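Long-range contacts in bifunctional purine biosynthetic protein ADE5,7 (Cryptococcus neoformans var. grubii serotype A, PDB 7LVO), which catalyses, through the N-terminal GAR synthetase half crystallised here, ATP-dependent joining of glycine to 5-phosphoribosylamine, and the later AIR synthetase step of purine biosynthesis through its other half: residues M398-P404 with G448-F454; N71-L76 with H411-R416; V382-E386 with F454-F459. All blocks are in the same frame, centred on the assembly; numbering follows the deposited sequence.

How the contacts relate
All three contacts lie on one side of the chain's centre and meet around the C domain of the GAR synthetase half. Along the chain 71-76 comes first, then 382-386, 398-404, 411-416, 448-454 and 454-459, so contact 1 is nested inside contact 3 and contact 2 crosses both. Contacts 1 and 3, with centres about 12 Å apart, share Phe454 and lie wholly within the C domain. Contact 2, its centre about 14 Å from that of contact 1 and about 15 Å from that of contact 3, instead brings N-domain residues 71-76 to the C domain. Contact 1 touches both others: Met398 packs on Thr414, Leu400 on His411 and Ile452 on Leu383.

Contact 1 of 3, residues M398-P404 with G448-F454; sequences MTLNPTP and GISQISF
Leu400 and Ile452 form the packed part of a short antiparallel pairing, with Leu400 CD2 lying 3.7 Å from Ile452 CG2 on the face turned into the domain. Two residues along, on the same inward side, Met398 and Phe454 run side by side in the same direction; Met398 CG comes within 3.9 Å of Phe454 CB, and Met398 SD stands 5.4 Å from the centroid of the Phe454 ring. This is a Met-aromatic contact in which the sulfur approaches obliquely. At the other end of the pairing Pro404 CD meets Gly448 CA at a tight 3.5 Å. The backbones are joined by Thr399 N to Ser453 O (2.8 Å), Ser453 N to Thr399 O (3.0 Å) and Asn401 N to Gln451 O (2.9 Å), and Ile452 CA adds a CH...O contact to Thr399 O.

The solvent side is looser. Thr399 and Ser453 point outward from the hydrogen-bonded pair, while the side chains of Asn401 and Gln451 cross at about a right angle with amide planes 71° apart. Gln451 CG is anti to the carbonyl carbon (chi1 -52°), which carries it to 3.3 Å from Pro402 O, and the chain then folds at chi2 (-59°).

Helix 438-449 leads into the pairing through a type I turn from Ile449 to Ile452. The inward face packs on side chains of the five-stranded sheet, from strands 377-384, 427-435 and 407-411: Ile452 rests on Val409, Val431 and Leu383, Met398 reaches Leu429, and Phe454 covers Val428.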
loop_
_atom_site.group_PDB
_atom_site.type_symbol
_atom_site.label_atom_id
_atom_site.label_comp_id
_atom_site.label_asym_id
_atom_site.label_seq_id
_atom_site.Cartn_x
_atom_site.Cartn_y
_atom_site.Cartn_z
ATOM N N MET A 398 -9.352 -22.677 9.709
ATOM C CA MET A 398 -8.273 -22.768 8.738
ATOM C C MET A 398 -7.315 -23.888 9.110
ATOM O O MET A 398 -6.953 -24.044 10.278
ATOM C CB MET A 398 -7.514 -21.439 8.645
ATOM C CG MET A 398 -8.370 -20.277 8.180
ATOM S SD MET A 398 -7.550 -18.691 8.326
ATOM C CE MET A 398 -6.104 -18.962 7.308
ATOM N N THR A 399 -6.915 -24.664 8.110
ATOM C CA THR A 399 -5.899 -25.697 8.257
ATOM C C THR A 399 -4.580 -25.142 7.733
ATOM O O THR A 399 -4.467 -24.824 6.543
ATOM C CB THR A 399 -6.286 -26.963 7.498
ATOM O OG1 THR A 399 -7.579 -27.405 7.930
ATOM C CG2 THR A 399 -5.268 -28.073 7.743
ATOM N N LEU A 400 -3.593 -25.018 8.620
ATOM C CA LEU A 400 -2.286 -24.457 8.284
ATOM C C LEU A 400 -1.222 -25.496 8.628
ATOM O O LEU A 400 -0.819 -25.626 9.787
ATOM C CB LEU A 400 -2.050 -23.144 9.028
ATOM C CG LEU A 400 -3.101 -22.054 8.815
ATOM C CD1 LEU A 400 -2.961 -20.962 9.864
ATOM C CD2 LEU A 400 -2.990 -21.472 7.419
ATOM N N ASN A 401 -0.780 -26.229 7.631
ATOM C CA ASN A 401 0.258 -27.239 7.791
ATOM C C ASN A 401 1.621 -26.629 7.510
ATOM O O ASN A 401 1.726 -25.508 7.008
ATOM C CB ASN A 401 -0.033 -28.410 6.860
ATOM C CG ASN A 401 -1.356 -29.088 7.179
ATOM O OD1 ASN A 401 -1.627 -29.419 8.335
ATOM N ND2 ASN A 401 -2.186 -29.294 6.166
ATOM N N PRO A 402 2.702 -27.338 7.836
ATOM C CA PRO A 402 4.041 -26.773 7.602
ATOM C C PRO A 402 4.241 -26.442 6.133
ATOM O O PRO A 402 3.997 -27.269 5.254
ATOM C CB PRO A 402 4.988 -27.884 8.074
ATOM C CG PRO A 402 4.174 -28.679 9.047
ATOM C CD PRO A 402 2.763 -28.641 8.518
ATOM N N THR A 403 4.686 -25.218 5.871
ATOM C CA THR A 403 4.929 -24.790 4.501
ATOM C C THR A 403 6.338 -25.157 4.070
ATOM O O THR A 403 7.221 -25.352 4.906
ATOM C CB THR A 403 4.720 -23.282 4.375
ATOM O OG1 THR A 403 5.668 -22.588 5.193
ATOM C CG2 THR A 403 3.312 -22.904 4.804
ATOM N N PRO A 404 6.577 -25.271 2.758
ATOM C CA PRO A 404 7.930 -25.590 2.281
ATOM C C PRO A 404 9.000 -24.690 2.879
ATOM O O PRO A 404 8.701 -23.663 3.490
ATOM C CB PRO A 404 7.822 -25.397 0.761
ATOM C CG PRO A 404 6.380 -25.671 0.461
ATOM C CD PRO A 404 5.605 -25.169 1.653
ATOM N N GLY A 448 3.464 -23.871 -1.309
ATOM C CA GLY A 448 2.936 -23.645 0.023
ATOM C C GLY A 448 1.427 -23.569 0.080
ATOM O O GLY A 448 0.847 -23.754 1.151
ATOM N N ILE A 449 0.779 -23.308 -1.055
ATOM C CA ILE A 449 -0.678 -23.246 -1.081
ATOM C C ILE A 449 -1.275 -24.596 -0.707
ATOM O O ILE A 449 -2.321 -24.667 -0.054
ATOM C CB ILE A 449 -1.167 -22.785 -2.467
ATOM C CG1 ILE A 449 -0.571 -21.427 -2.832
ATOM C CG2 ILE A 449 -2.688 -22.743 -2.506
ATOM C CD1 ILE A 449 -1.242 -20.247 -2.165
ATOM N N SER A 450 -0.619 -25.689 -1.114
ATOM C CA SER A 450 -1.154 -27.019 -0.864
ATOM C C SER A 450 -1.234 -27.352 0.618
ATOM O O SER A 450 -1.928 -28.308 0.989
ATOM C CB SER A 450 -0.294 -28.064 -1.575
ATOM O OG SER A 450 -0.111 -27.729 -2.942
ATOM N N GLN A 451 -0.546 -26.596 1.468
ATOM C CA GLN A 451 -0.539 -26.829 2.904
ATOM C C GLN A 451 -1.509 -25.914 3.646
ATOM O O GLN A 451 -1.454 -25.834 4.877
ATOM C CB GLN A 451 0.874 -26.638 3.456
ATOM C CG GLN A 451 1.940 -27.437 2.715
ATOM C CD GLN A 451 1.676 -28.922 2.738
ATOM O OE1 GLN A 451 0.899 -29.415 3.554
ATOM N NE2 GLN A 451 2.325 -29.652 1.833
ATOM N N ILE A 452 -2.379 -25.212 2.927
ATOM C CA ILE A 452 -3.362 -24.315 3.522
ATOM C C ILE A 452 -4.725 -24.677 2.949
ATOM O O ILE A 452 -4.862 -24.886 1.737
ATOM C CB ILE A 452 -3.035 -22.832 3.251
ATOM C CG1 ILE A 452 -1.625 -22.503 3.728
ATOM C CG2 ILE A 452 -4.061 -21.924 3.932
ATOM C CD1 ILE A 452 -1.156 -21.114 3.360
ATOM N N SER A 453 -5.734 -24.747 3.815
ATOM C CA SER A 453 -7.069 -25.126 3.378
ATOM C C SER A 453 -8.111 -24.507 4.295
ATOM O O SER A 453 -8.010 -24.618 5.520
ATOM C CB SER A 453 -7.220 -26.654 3.357
ATOM O OG SER A 453 -8.503 -27.035 2.893
ATOM N N PHE A 454 -9.104 -23.855 3.696
ATOM C CA PHE A 454 -10.290 -23.413 4.417
ATOM C C PHE A 454 -11.449 -23.355 3.431
ATOM O O PHE A 454 -11.257 -23.093 2.238
ATOM C CB PHE A 454 -10.081 -22.064 5.114
ATOM C CG PHE A 454 -9.695 -20.945 4.196
ATOM C CD1 PHE A 454 -10.663 -20.158 3.598
ATOM C CD2 PHE A 454 -8.361 -20.669 3.942
ATOM C CE1 PHE A 454 -10.311 -19.118 2.755
ATOM C CE2 PHE A 454 -8.001 -19.633 3.100
ATOM C CZ PHE A 454 -8.970 -18.853 2.509
#

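Contact 2 of 3, residues N71-L76 with H411-R416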
loop_
_atom_site.group_PDB
_atom_site.type_symbol
_atom_site.label_atom_id
_atom_site.label_comp_id
_atom_site.label_asym_id
_atom_site.label_seq_id
_atom_site.Cartn_x
_atom_site.Cartn_y
_atom_site.Cartn_z
ATOM N N ASN A 71 -3.625 -9.374 13.634
ATOM C CA ASN A 71 -4.465 -10.448 13.105
ATOM C C ASN A 71 -3.963 -11.781 13.651
ATOM O O ASN A 71 -3.082 -11.827 14.512
ATOM C CB ASN A 71 -4.474 -10.414 11.568
ATOM C CG ASN A 71 -3.088 -10.562 10.970
ATOM O OD1 ASN A 71 -2.222 -11.234 11.522
ATOM N ND2 ASN A 71 -2.879 -9.931 9.819
ATOM N N GLY A 72 -4.522 -12.875 13.134
ATOM C CA GLY A 72 -4.160 -14.190 13.628
ATOM C C GLY A 72 -2.721 -14.561 13.354
ATOM O O GLY A 72 -2.127 -15.339 14.105
ATOM N N GLY A 73 -2.139 -14.010 12.286
ATOM C CA GLY A 73 -0.739 -14.282 12.004
ATOM C C GLY A 73 0.190 -13.640 13.020
ATOM O O GLY A 73 1.047 -14.305 13.608
ATOM N N THR A 74 0.027 -12.334 13.247
ATOM C CA THR A 74 0.825 -11.663 14.266
ATOM C C THR A 74 0.547 -12.231 15.650
ATOM O O THR A 74 1.440 -12.248 16.502
ATOM C CB THR A 74 0.548 -10.158 14.245
ATOM O OG1 THR A 74 -0.834 -9.918 14.519
ATOM C CG2 THR A 74 0.893 -9.571 12.878
ATOM N N ALA A 75 -0.674 -12.717 15.886
ATOM C CA ALA A 75 -1.004 -13.289 17.184
ATOM C C ALA A 75 -0.211 -14.560 17.466
ATOM O O ALA A 75 0.036 -14.886 18.629
ATOM C CB ALA A 75 -2.503 -13.571 17.267
ATOM N N LEU A 76 0.218 -15.268 16.427
ATOM C CA LEU A 76 0.947 -16.516 16.596
ATOM C C LEU A 76 2.463 -16.347 16.585
ATOM O O LEU A 76 3.175 -17.281 16.973
ATOM C CB LEU A 76 0.547 -17.503 15.495
ATOM C CG LEU A 76 -0.892 -18.012 15.561
ATOM C CD1 LEU A 76 -1.248 -18.814 14.320
ATOM C CD2 LEU A 76 -1.093 -18.847 16.818
ATOM N N HIS A 411 -0.490 -13.358 7.193
ATOM C CA HIS A 411 -1.939 -13.342 7.352
ATOM C C HIS A 411 -2.500 -11.938 7.123
ATOM O O HIS A 411 -1.894 -10.935 7.513
ATOM C CB HIS A 411 -2.331 -13.826 8.751
ATOM C CG HIS A 411 -1.937 -15.238 9.049
ATOM N ND1 HIS A 411 -2.655 -16.037 9.915
ATOM C CD2 HIS A 411 -0.908 -15.998 8.602
ATOM C CE1 HIS A 411 -2.082 -17.227 9.987
ATOM N NE2 HIS A 411 -1.022 -17.229 9.199
ATOM N N ALA A 412 -3.669 -11.874 6.503
ATOM C CA ALA A 412 -4.412 -10.624 6.367
ATOM C C ALA A 412 -5.715 -10.764 7.178
ATOM O O ALA A 412 -5.715 -10.506 8.368
ATOM C CB ALA A 412 -4.660 -10.295 4.901
ATOM N N GLY A 413 -6.778 -11.247 6.531
ATOM C CA GLY A 413 -8.039 -11.409 7.242
ATOM C C GLY A 413 -8.155 -12.719 7.998
ATOM O O GLY A 413 -8.870 -13.629 7.568
ATOM N N THR A 414 -7.436 -12.834 9.112
ATOM C CA THR A 414 -7.510 -14.001 9.980
ATOM C C THR A 414 -7.622 -13.538 11.429
ATOM O O THR A 414 -7.390 -12.370 11.753
ATOM C CB THR A 414 -6.294 -14.922 9.818
ATOM O OG1 THR A 414 -5.117 -14.262 10.301
ATOM C CG2 THR A 414 -6.103 -15.320 8.358
ATOM N N LYS A 415 -7.968 -14.479 12.306
ATOM C CA LYS A 415 -8.136 -14.180 13.720
ATOM C C LYS A 415 -8.016 -15.476 14.505
ATOM O O LYS A 415 -8.361 -16.552 14.007
ATOM C CB LYS A 415 -9.488 -13.514 13.995
ATOM C CG LYS A 415 -9.616 -12.910 15.384
ATOM C CD LYS A 415 -11.074 -12.635 15.737
ATOM C CE LYS A 415 -11.192 -11.816 17.017
ATOM N NZ LYS A 415 -10.399 -12.398 18.140
ATOM N N ARG A 416 -7.513 -15.363 15.732
ATOM C CA ARG A 416 -7.463 -16.489 16.651
ATOM C C ARG A 416 -8.700 -16.476 17.541
ATOM O O ARG A 416 -9.167 -15.413 17.961
ATOM C CB ARG A 416 -6.200 -16.443 17.508
ATOM C CG ARG A 416 -4.932 -16.842 16.773
ATOM C CD ARG A 416 -4.893 -18.332 16.481
ATOM N NE ARG A 416 -4.547 -19.125 17.656
ATOM C CZ ARG A 416 -4.482 -20.450 17.674
ATOM N NH1 ARG A 416 -4.754 -21.168 16.597
ATOM N NH2 ARG A 416 -4.133 -21.070 18.799
#
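Asn71 meets His411 and Ala412 through polar contacts that are individually weak. Its ND2 makes weak hydrogen bonds to His411 O (2.7 Å) and Ala412 O (3.2 Å), and also bonds to Ala45 O. Gly72 N is shared in the same way, weakly, between Thr414 OG1 and Thr414 O. Thr414 OG1 in turn lies in the plane of the His411 ring, at its edge, 3.1 Å from His411 ND1, which helps to fix the rotation of the imidazole.

The lack of a side chain at Gly73 lets its CA sit close over one face of the His411 ring, 3.5 Å from the ring centroid, in a CH-pi contact. In a separate packing, Leu76 CD2 covers one face of the Arg416 guanidinium, 3.6 Å from Arg416 NE, while Arg416 NH2 bonds to Asn419.

Capping bonds hold the helix start in place. Asn71 CG lies between the backbone N and the carbonyl carbon (chi1 59°), a setting in which OD1 accepts from Thr74 N at 3.0 Å while ND2 reaches the C domain. Asn71 N gives to Thr74 OG1, completing a capping box that starts helix 72-77, beside a parallel sheet consistent with a Rossmann-type N domain.

Contact 3 of 3, residues V382-E386 with F454-F459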
loop_
_atom_site.group_PDB
_atom_site.type_symbol
_atom_site.label_atom_id
_atom_site.label_comp_id
_atom_site.label_asym_id
_atom_site.label_seq_id
_atom_site.Cartn_x
_atom_site.Cartn_y
_atom_site.Cartn_z
ATOM N N VAL A 382 -2.314 -14.326 -2.998
ATOM C CA VAL A 382 -3.343 -14.083 -1.998
ATOM C C VAL A 382 -4.380 -15.198 -2.046
ATOM O O VAL A 382 -4.818 -15.622 -3.123
ATOM C CB VAL A 382 -4.003 -12.705 -2.216
ATOM C CG1 VAL A 382 -5.218 -12.545 -1.307
ATOM C CG2 VAL A 382 -3.001 -11.581 -1.971
ATOM N N LEU A 383 -4.770 -15.672 -0.868
ATOM C CA LEU A 383 -5.919 -16.550 -0.697
ATOM C C LEU A 383 -7.061 -15.730 -0.109
ATOM O O LEU A 383 -6.905 -15.115 0.953
ATOM C CB LEU A 383 -5.575 -17.727 0.206
ATOM C CG LEU A 383 -5.245 -19.044 -0.498
ATOM C CD1 LEU A 383 -4.076 -18.892 -1.449
ATOM C CD2 LEU A 383 -4.953 -20.132 0.531
ATOM N N ALA A 384 -8.197 -15.709 -0.802
ATOM C CA ALA A 384 -9.330 -14.882 -0.418
ATOM C C ALA A 384 -10.522 -15.757 -0.035
ATOM O O ALA A 384 -10.530 -16.969 -0.250
ATOM C CB ALA A 384 -9.714 -13.922 -1.551
ATOM N N SER A 385 -11.535 -15.110 0.526
ATOM C CA SER A 385 -12.750 -15.783 0.962
ATOM C C SER A 385 -13.749 -15.899 -0.182
ATOM O O SER A 385 -13.781 -15.074 -1.095
ATOM C CB SER A 385 -13.392 -15.026 2.130
ATOM O OG SER A 385 -12.529 -14.978 3.258
ATOM N N GLU A 386 -14.583 -16.938 -0.110
ATOM C CA GLU A 386 -15.603 -17.169 -1.124
ATOM C C GLU A 386 -16.488 -15.940 -1.286
ATOM O O GLU A 386 -17.117 -15.486 -0.325
ATOM C CB GLU A 386 -16.445 -18.386 -0.740
ATOM C CG GLU A 386 -17.530 -18.741 -1.736
ATOM C CD GLU A 386 -18.330 -19.966 -1.313
ATOM O OE1 GLU A 386 -17.949 -20.613 -0.314
ATOM O OE2 GLU A 386 -19.336 -20.276 -1.981
ATOM N N PHE A 454 -9.104 -23.855 3.696
ATOM C CA PHE A 454 -10.290 -23.413 4.417
ATOM C C PHE A 454 -11.449 -23.355 3.431
ATOM O O PHE A 454 -11.257 -23.093 2.238
ATOM C CB PHE A 454 -10.081 -22.064 5.114
ATOM C CG PHE A 454 -9.695 -20.945 4.196
ATOM C CD1 PHE A 454 -10.663 -20.158 3.598
ATOM C CD2 PHE A 454 -8.361 -20.669 3.942
ATOM C CE1 PHE A 454 -10.311 -19.118 2.755
ATOM C CE2 PHE A 454 -8.001 -19.633 3.100
ATOM C CZ PHE A 454 -8.970 -18.853 2.509
ATOM N N GLN A 455 -12.654 -23.608 3.942
ATOM C CA GLN A 455 -13.835 -23.707 3.100
ATOM C C GLN A 455 -13.991 -22.461 2.240
ATOM O O GLN A 455 -13.984 -21.334 2.741
ATOM C CB GLN A 455 -15.078 -23.912 3.969
ATOM C CG GLN A 455 -16.359 -24.158 3.186
ATOM C CD GLN A 455 -16.334 -25.468 2.420
ATOM O OE1 GLN A 455 -15.763 -26.459 2.878
ATOM N NE2 GLN A 455 -16.945 -25.475 1.244
ATOM N N GLY A 456 -14.128 -22.675 0.935
ATOM C CA GLY A 456 -14.333 -21.586 0.002
ATOM C C GLY A 456 -13.096 -20.803 -0.367
ATOM O O GLY A 456 -13.221 -19.720 -0.956
ATOM N N GLN A 457 -11.909 -21.300 -0.039
ATOM C CA GLN A 457 -10.693 -20.559 -0.353
ATOM C C GLN A 457 -10.590 -20.339 -1.857
ATOM O O GLN A 457 -10.880 -21.237 -2.653
ATOM C CB GLN A 457 -9.463 -21.303 0.162
ATOM C CG GLN A 457 -9.208 -22.649 -0.498
ATOM C CD GLN A 457 -7.978 -23.340 0.061
ATOM O OE1 GLN A 457 -7.297 -22.803 0.936
ATOM N NE2 GLN A 457 -7.689 -24.537 -0.437
ATOM N N THR A 458 -10.169 -19.136 -2.239
ATOM C CA THR A 458 -10.044 -18.749 -3.635
ATOM C C THR A 458 -8.703 -18.061 -3.856
ATOM O O THR A 458 -8.198 -17.360 -2.982
ATOM C CB THR A 458 -11.176 -17.802 -4.061
ATOM O OG1 THR A 458 -12.428 -18.311 -3.581
ATOM C CG2 THR A 458 -11.219 -17.673 -5.576
ATOM N N PHE A 459 -8.132 -18.270 -5.038
ATOM C CA PHE A 459 -6.866 -17.636 -5.395
ATOM C C PHE A 459 -6.658 -17.796 -6.893
ATOM O O PHE A 459 -7.210 -18.704 -7.519
ATOM C CB PHE A 459 -5.694 -18.242 -4.612
ATOM C CG PHE A 459 -5.472 -19.704 -4.871
ATOM C CD1 PHE A 459 -6.116 -20.664 -4.101
ATOM C CD2 PHE A 459 -4.620 -20.125 -5.878
ATOM C CE1 PHE A 459 -5.918 -22.002 -4.336
ATOM C CE2 PHE A 459 -4.426 -21.474 -6.126
ATOM C CZ PHE A 459 -5.069 -22.414 -5.350
HETATM O O HOH W 1 -14.094 -18.394 2.399
#
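Leu383 spreads its two methyl branches between two phenylalanines: CD1 lies 3.6 Å from Phe459 CB, and CD2 lies 4.0 Å from Phe454 CE2. Its chi1 is rotated to -99°, off the usual staggered value, which splits the methyls between the two residues. The Leu383 and Phe459 side chains run side by side, whereas Leu383 crosses Phe454 at a slant.

Both phenylalanines carry CG between the backbone N and the carbonyl carbon. In Phe454 (chi1 58°) this turns the ring back over its own turn, where Gln457 CB sits over the centre of one face; at the ring edge, Phe454 CZ approaches Ala384 O to 3.7 Å. In Phe459 the CB is pressed to 3.1 Å from Val382 O, while the ring leads away from strand 382-384 toward Ile449.

Ala384 and Thr458 make the backbone link, an antiparallel hydrogen-bonded pair. Ala384 N gives to Thr458 O at 2.7 Å in a nearly straight bond, and Thr458 N returns one to Ala384 O at 3.0 Å. The Thr458 hydroxyl lies beside its own backbone N, where OG1 bonds to Gly456 O at 3.1 Å and so ties the side chain to the turn.

At the outer end Glu386 is fully extended, its CB packing 3.5 Å from Gly456 O. A water bridges Glu386 N to Gln455 O and lies in the plane of the Phe454 ring, at its edge.

The loop holds a type II beta turn from Phe454 to Gln457, with Gly456 (phi 78°) at the third position, where glycine is characteristic. The single bridge at Thr458, just after the turn, ties it to the end of strand 377-384, in the five-stranded antiparallel sheet that also takes in strands 259-263 and 277-280.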